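Local structure of ferritin heavy chain (Trichoplusia ni, 1Z6O) at residues G104-L109 with S165-L170; V51-F56 with L177-F182. The protein forms, together with light chains, a secreted iron-storage shell and, as its ferroxidase subunit, probably oxidises ferrous iron for deposition as ferric hydroxide. One frame throughout, in Å; residues are numbered along the deposited sequence.

Contact 1: G104-L109 with S165-L170; sequences GGVEAL and STLKKL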
loop_
_atom_site.group_PDB
_atom_site.type_symbol
_atom_site.label_atom_id
_atom_site.label_comp_id
_atom_site.label_asym_id
_atom_site.label_seq_id
_atom_site.Cartn_x
_atom_site.Cartn_y
_atom_site.Cartn_z
ATOM N N GLY M 104 -41.991 16.442 35.061
ATOM C CA GLY M 104 -41.193 16.777 33.894
ATOM C C GLY M 104 -39.743 16.407 34.135
ATOM O O GLY M 104 -39.423 15.785 35.155
ATOM N N GLY M 105 -38.873 16.784 33.205
ATOM C CA GLY M 105 -37.459 16.476 33.331
ATOM C C GLY M 105 -36.822 17.059 34.583
ATOM O O GLY M 105 -35.999 16.403 35.215
ATOM N N VAL M 106 -37.181 18.287 34.953
ATOM C CA VAL M 106 -36.594 18.873 36.159
ATOM C C VAL M 106 -36.906 18.035 37.407
ATOM O O VAL M 106 -36.010 17.748 38.197
ATOM C CB VAL M 106 -37.084 20.327 36.404
ATOM C CG1 VAL M 106 -36.617 20.817 37.791
ATOM C CG2 VAL M 106 -36.517 21.250 35.330
ATOM N N GLU M 107 -38.163 17.638 37.592
ATOM C CA GLU M 107 -38.504 16.832 38.768
ATOM C C GLU M 107 -37.719 15.529 38.791
ATOM O O GLU M 107 -37.283 15.080 39.853
ATOM C CB GLU M 107 -40.001 16.478 38.814
ATOM C CG GLU M 107 -40.919 17.583 39.305
ATOM C CD GLU M 107 -42.224 17.040 39.934
ATOM O OE1 GLU M 107 -42.598 15.847 39.714
ATOM O OE2 GLU M 107 -42.886 17.824 40.655
ATOM N N ALA M 108 -37.549 14.905 37.627
ATOM C CA ALA M 108 -36.801 13.646 37.580
ATOM C C ALA M 108 -35.324 13.875 37.887
ATOM O O ALA M 108 -34.709 13.084 38.606
ATOM C CB ALA M 108 -36.966 12.973 36.205
ATOM N N LEU M 109 -34.740 14.941 37.340
ATOM C CA LEU M 109 -33.325 15.224 37.615
ATOM C C LEU M 109 -33.115 15.529 39.101
ATOM O O LEU M 109 -32.120 15.101 39.696
ATOM C CB LEU M 109 -32.833 16.411 36.772
ATOM C CG LEU M 109 -32.681 16.138 35.268
ATOM C CD1 LEU M 109 -32.475 17.459 34.520
ATOM C CD2 LEU M 109 -31.493 15.186 35.031
ATOM N N SER M 165 -30.053 22.651 37.163
ATOM C CA SER M 165 -30.010 24.121 37.154
ATOM C C SER M 165 -30.272 24.672 35.760
ATOM O O SER M 165 -31.057 25.598 35.584
ATOM C CB SER M 165 -28.641 24.666 37.610
ATOM O OG SER M 165 -28.402 24.383 38.973
ATOM N N THR M 166 -29.587 24.113 34.772
ATOM C CA THR M 166 -29.734 24.578 33.393
ATOM C C THR M 166 -31.169 24.455 32.893
ATOM O O THR M 166 -31.726 25.402 32.336
ATOM C CB THR M 166 -28.798 23.785 32.459
ATOM O OG1 THR M 166 -27.443 24.097 32.800
ATOM C CG2 THR M 166 -29.049 24.143 30.983
ATOM N N LEU M 167 -31.778 23.296 33.102
ATOM C CA LEU M 167 -33.143 23.102 32.627
ATOM C C LEU M 167 -34.164 23.893 33.445
ATOM O O LEU M 167 -35.101 24.462 32.887
ATOM C CB LEU M 167 -33.508 21.611 32.648
ATOM C CG LEU M 167 -34.888 21.243 32.081
ATOM C CD1 LEU M 167 -35.007 21.696 30.614
ATOM C CD2 LEU M 167 -35.083 19.729 32.194
ATOM N N LYS M 168 -33.970 23.963 34.757
ATOM C CA LYS M 168 -34.937 24.674 35.592
ATOM C C LYS M 168 -35.048 26.154 35.235
ATOM O O LYS M 168 -36.125 26.732 35.338
ATOM C CB LYS M 168 -34.600 24.506 37.080
ATOM C CG LYS M 168 -35.787 24.804 38.009
ATOM C CD LYS M 168 -35.527 24.281 39.427
ATOM C CE LYS M 168 -36.799 24.316 40.286
ATOM N NZ LYS M 168 -36.545 23.669 41.616
ATOM N N LYS M 169 -33.952 26.768 34.798
ATOM C CA LYS M 169 -33.999 28.180 34.406
ATOM C C LYS M 169 -34.938 28.412 33.234
ATOM O O LYS M 169 -35.429 29.518 33.036
ATOM C CB LYS M 169 -32.617 28.679 33.993
ATOM C CG LYS M 169 -31.647 28.792 35.132
ATOM C CD LYS M 169 -30.260 29.090 34.589
ATOM C CE LYS M 169 -29.214 28.805 35.648
ATOM N NZ LYS M 169 -27.871 28.746 35.039
ATOM N N LEU M 170 -35.173 27.372 32.442
ATOM C CA LEU M 170 -36.043 27.488 31.269
ATOM C C LEU M 170 -37.522 27.277 31.574
ATOM O O LEU M 170 -38.378 27.551 30.734
ATOM C CB LEU M 170 -35.627 26.447 30.213
ATOM C CG LEU M 170 -34.140 26.477 29.823
ATOM C CD1 LEU M 170 -33.856 25.413 28.749
ATOM C CD2 LEU M 170 -33.790 27.875 29.301
#
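Apolar packing carries this small contact between the first turn of helix 105-132 and the C-terminal part of helix 139-168. V106 and L167 form its centre. V106 has CG1 anti to the backbone N (chi1 171°): CG2 comes obliquely against L167 CG at 3.6 Å and also sits near K168 N, while CG1 lies beside the methylenes of K168, 4.0 Å from CD. L167, its own CG also anti to the backbone N, reaches the opposing backbone, CD2 standing 4.0 Å from G105 C; a beta-carbon on that residue would come tight against this methyl. L109 CD1 touches the same CD2 more loosely, at 4.2 Å. An alanine in place of V106 would remove both methyls and would probably loosen the packing on L167 and on the K168 chain together.

The polar end of K168 is used outside the two segments: its extended chain crosses V106 at about a right angle and takes NZ to a salt bridge with E110 and a hydrogen bond to Q9 O of a second heavy chain. Around the pair, helix 54-80 brings F56 against L109, and helix 175-186 adds F182 against L167.

Contact 2: V51-F56 with L177-F182; sequences VNRPGF and LGEFIF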
loop_
_atom_site.group_PDB
_atom_site.type_symbol
_atom_site.label_atom_id
_atom_site.label_comp_id
_atom_site.label_asym_id
_atom_site.label_seq_id
_atom_site.Cartn_x
_atom_site.Cartn_y
_atom_site.Cartn_z
ATOM N N VAL M 51 -45.261 11.401 26.803
ATOM C CA VAL M 51 -44.198 12.183 27.463
ATOM C C VAL M 51 -43.156 12.437 26.377
ATOM O O VAL M 51 -42.738 13.573 26.134
ATOM C CB VAL M 51 -43.581 11.405 28.647
ATOM C CG1 VAL M 51 -42.356 12.165 29.197
ATOM C CG2 VAL M 51 -44.638 11.239 29.750
ATOM N N ASN M 52 -42.735 11.352 25.733
ATOM C CA ASN M 52 -41.832 11.407 24.593
ATOM C C ASN M 52 -40.540 12.214 24.748
ATOM O O ASN M 52 -40.291 13.149 23.985
ATOM C CB ASN M 52 -42.629 11.919 23.364
ATOM C CG ASN M 52 -41.958 11.580 22.050
ATOM O OD1 ASN M 52 -41.538 10.442 21.841
ATOM N ND2 ASN M 52 -41.860 12.560 21.148
ATOM N N ARG M 53 -39.715 11.841 25.721
ATOM C CA ARG M 53 -38.427 12.503 25.935
ATOM C C ARG M 53 -37.390 11.379 25.861
ATOM O O ARG M 53 -36.909 10.889 26.887
ATOM C CB ARG M 53 -38.411 13.180 27.311
ATOM C CG ARG M 53 -39.416 14.336 27.438
ATOM C CD ARG M 53 -39.059 15.478 26.481
ATOM N NE ARG M 53 -39.933 16.645 26.645
ATOM C CZ ARG M 53 -40.610 17.221 25.652
ATOM N NH1 ARG M 53 -40.525 16.736 24.421
ATOM N NH2 ARG M 53 -41.359 18.293 25.885
ATOM N N PRO M 54 -37.048 10.943 24.639
ATOM C CA PRO M 54 -36.072 9.858 24.453
ATOM C C PRO M 54 -34.690 10.121 25.033
ATOM O O PRO M 54 -33.984 9.178 25.407
ATOM C CB PRO M 54 -36.055 9.654 22.928
ATOM C CG PRO M 54 -36.393 11.046 22.398
ATOM C CD PRO M 54 -37.505 11.479 23.339
ATOM N N GLY M 55 -34.298 11.390 25.100
ATOM C CA GLY M 55 -33.003 11.730 25.673
ATOM C C GLY M 55 -33.011 11.406 27.161
ATOM O O GLY M 55 -32.077 10.786 27.681
ATOM N N PHE M 56 -34.060 11.832 27.860
ATOM C CA PHE M 56 -34.180 11.529 29.289
ATOM C C PHE M 56 -34.350 10.029 29.502
ATOM O O PHE M 56 -33.792 9.468 30.439
ATOM C CB PHE M 56 -35.379 12.254 29.913
ATOM C CG PHE M 56 -35.097 13.686 30.269
ATOM C CD1 PHE M 56 -35.438 14.717 29.402
ATOM C CD2 PHE M 56 -34.469 13.999 31.471
ATOM C CE1 PHE M 56 -35.157 16.055 29.732
ATOM C CE2 PHE M 56 -34.184 15.328 31.811
ATOM C CZ PHE M 56 -34.531 16.354 30.941
ATOM N N LEU M 177 -40.585 24.043 24.869
ATOM C CA LEU M 177 -39.473 24.137 23.935
ATOM C C LEU M 177 -38.144 23.940 24.648
ATOM O O LEU M 177 -37.229 23.324 24.107
ATOM C CB LEU M 177 -39.499 25.486 23.209
ATOM C CG LEU M 177 -38.418 25.690 22.143
ATOM C CD1 LEU M 177 -38.420 24.529 21.131
ATOM C CD2 LEU M 177 -38.678 27.026 21.443
ATOM N N GLY M 178 -38.038 24.464 25.863
ATOM C CA GLY M 178 -36.805 24.304 26.615
ATOM C C GLY M 178 -36.502 22.837 26.882
ATOM O O GLY M 178 -35.377 22.374 26.661
ATOM N N GLU M 179 -37.498 22.088 27.348
ATOM C CA GLU M 179 -37.272 20.672 27.622
ATOM C C GLU M 179 -37.040 19.889 26.329
ATOM O O GLU M 179 -36.235 18.955 26.291
ATOM C CB GLU M 179 -38.456 20.070 28.389
ATOM C CG GLU M 179 -38.117 18.729 29.047
ATOM C CD GLU M 179 -39.289 18.150 29.834
ATOM O OE1 GLU M 179 -40.091 17.398 29.238
ATOM O OE2 GLU M 179 -39.417 18.462 31.042
ATOM N N PHE M 180 -37.739 20.260 25.261
ATOM C CA PHE M 180 -37.556 19.568 23.988
ATOM C C PHE M 180 -36.104 19.680 23.508
ATOM O O PHE M 180 -35.481 18.685 23.129
ATOM C CB PHE M 180 -38.482 20.161 22.914
ATOM C CG PHE M 180 -38.296 19.543 21.551
ATOM C CD1 PHE M 180 -38.983 18.378 21.199
ATOM C CD2 PHE M 180 -37.420 20.113 20.629
ATOM C CE1 PHE M 180 -38.800 17.790 19.938
ATOM C CE2 PHE M 180 -37.225 19.534 19.358
ATOM C CZ PHE M 180 -37.918 18.370 19.015
ATOM N N ILE M 181 -35.566 20.898 23.515
ATOM C CA ILE M 181 -34.193 21.116 23.065
ATOM C C ILE M 181 -33.191 20.419 23.991
ATOM O O ILE M 181 -32.251 19.766 23.532
ATOM C CB ILE M 181 -33.876 22.634 23.009
ATOM C CG1 ILE M 181 -34.690 23.279 21.875
ATOM C CG2 ILE M 181 -32.364 22.865 22.790
ATOM C CD1 ILE M 181 -34.640 24.811 21.881
ATOM N N PHE M 182 -33.394 20.565 25.295
ATOM C CA PHE M 182 -32.504 19.953 26.283
ATOM C C PHE M 182 -32.484 18.429 26.100
ATOM O O PHE M 182 -31.426 17.788 26.159
ATOM C CB PHE M 182 -32.998 20.308 27.690
ATOM C CG PHE M 182 -32.053 19.899 28.794
ATOM C CD1 PHE M 182 -31.074 20.781 29.252
ATOM C CD2 PHE M 182 -32.154 18.639 29.378
ATOM C CE1 PHE M 182 -30.200 20.409 30.293
ATOM C CE2 PHE M 182 -31.286 18.254 30.421
ATOM C CZ PHE M 182 -30.311 19.142 30.875
HETATM O O HOH W 1 -42.271 19.451 28.289
#
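A salt bridge set beside an aromatic pair joins the start of helix 54-80 to the short C-terminal helix 175-186, in a buried contact at one end of the four-helix bundle. R53, the N-cap residue of helix 54-80, has its side chain bent at chi2 (-64°), and its NE gives a nearly straight hydrogen bond to E179 OE1 at 2.7 Å. The oxygen lies in the guanidinium plane and accepts the N-H through its anti lone pair, while the carboxylate is turned 85° to that plane, so a single N-H makes the direct link. A water extends it, accepting from R53 NH2 at 2.8 Å and donating weakly to E179 OE1. One face of the guanidinium lies over the helix backbone at E179 C and F180 CA, and V51 O is above the other. NH1 lies at the edge of the F180 ring, near its plane, 3.9 Å from CD1, and makes a salt bridge with D184 of a light chain. The second carboxylate oxygen of E179 accepts from G105 N, so this buried charge is gripped from two sides, which probably favours its ionised form.

The F56 ring rests against the E179 chain, CE1 lying 4.0 Å from E179 CG. Its tip meets F182, CZ to CD2 at 3.6 Å; the planes are 26° from parallel, but the rings are displaced, with centroids 5.8 Å apart, so there is little face-to-face stacking. D183 OD1 accepts from F56 N, tying the first turn of helix 54-80 to the same C-terminal helix. The arrangement belongs to the ferritin fold, in which a short fifth helix packs across the end of the four-helix bundle.

How the contacts relate
The centres of contacts 1 and 2 lie about 11 Å apart, at the same end of the subunit, and the two touch directly. In chain order the segments run 51-56, 104-109, 165-170 and 177-182, so contact 2 joins the outer pair and contact 1 the inner pair. Helices 54-80 and 105-132 are consecutive in the chain, as are 139-168 and 175-186. E179 of contact 2 also serves segment 104-109 of contact 1, and L167 CD2 packs 3.6 Å from F56 CZ. Three bundle helices and the short C-terminal helix thus converge on one core, with light-chain residues packing against segments of both contacts in the 24-chain shell.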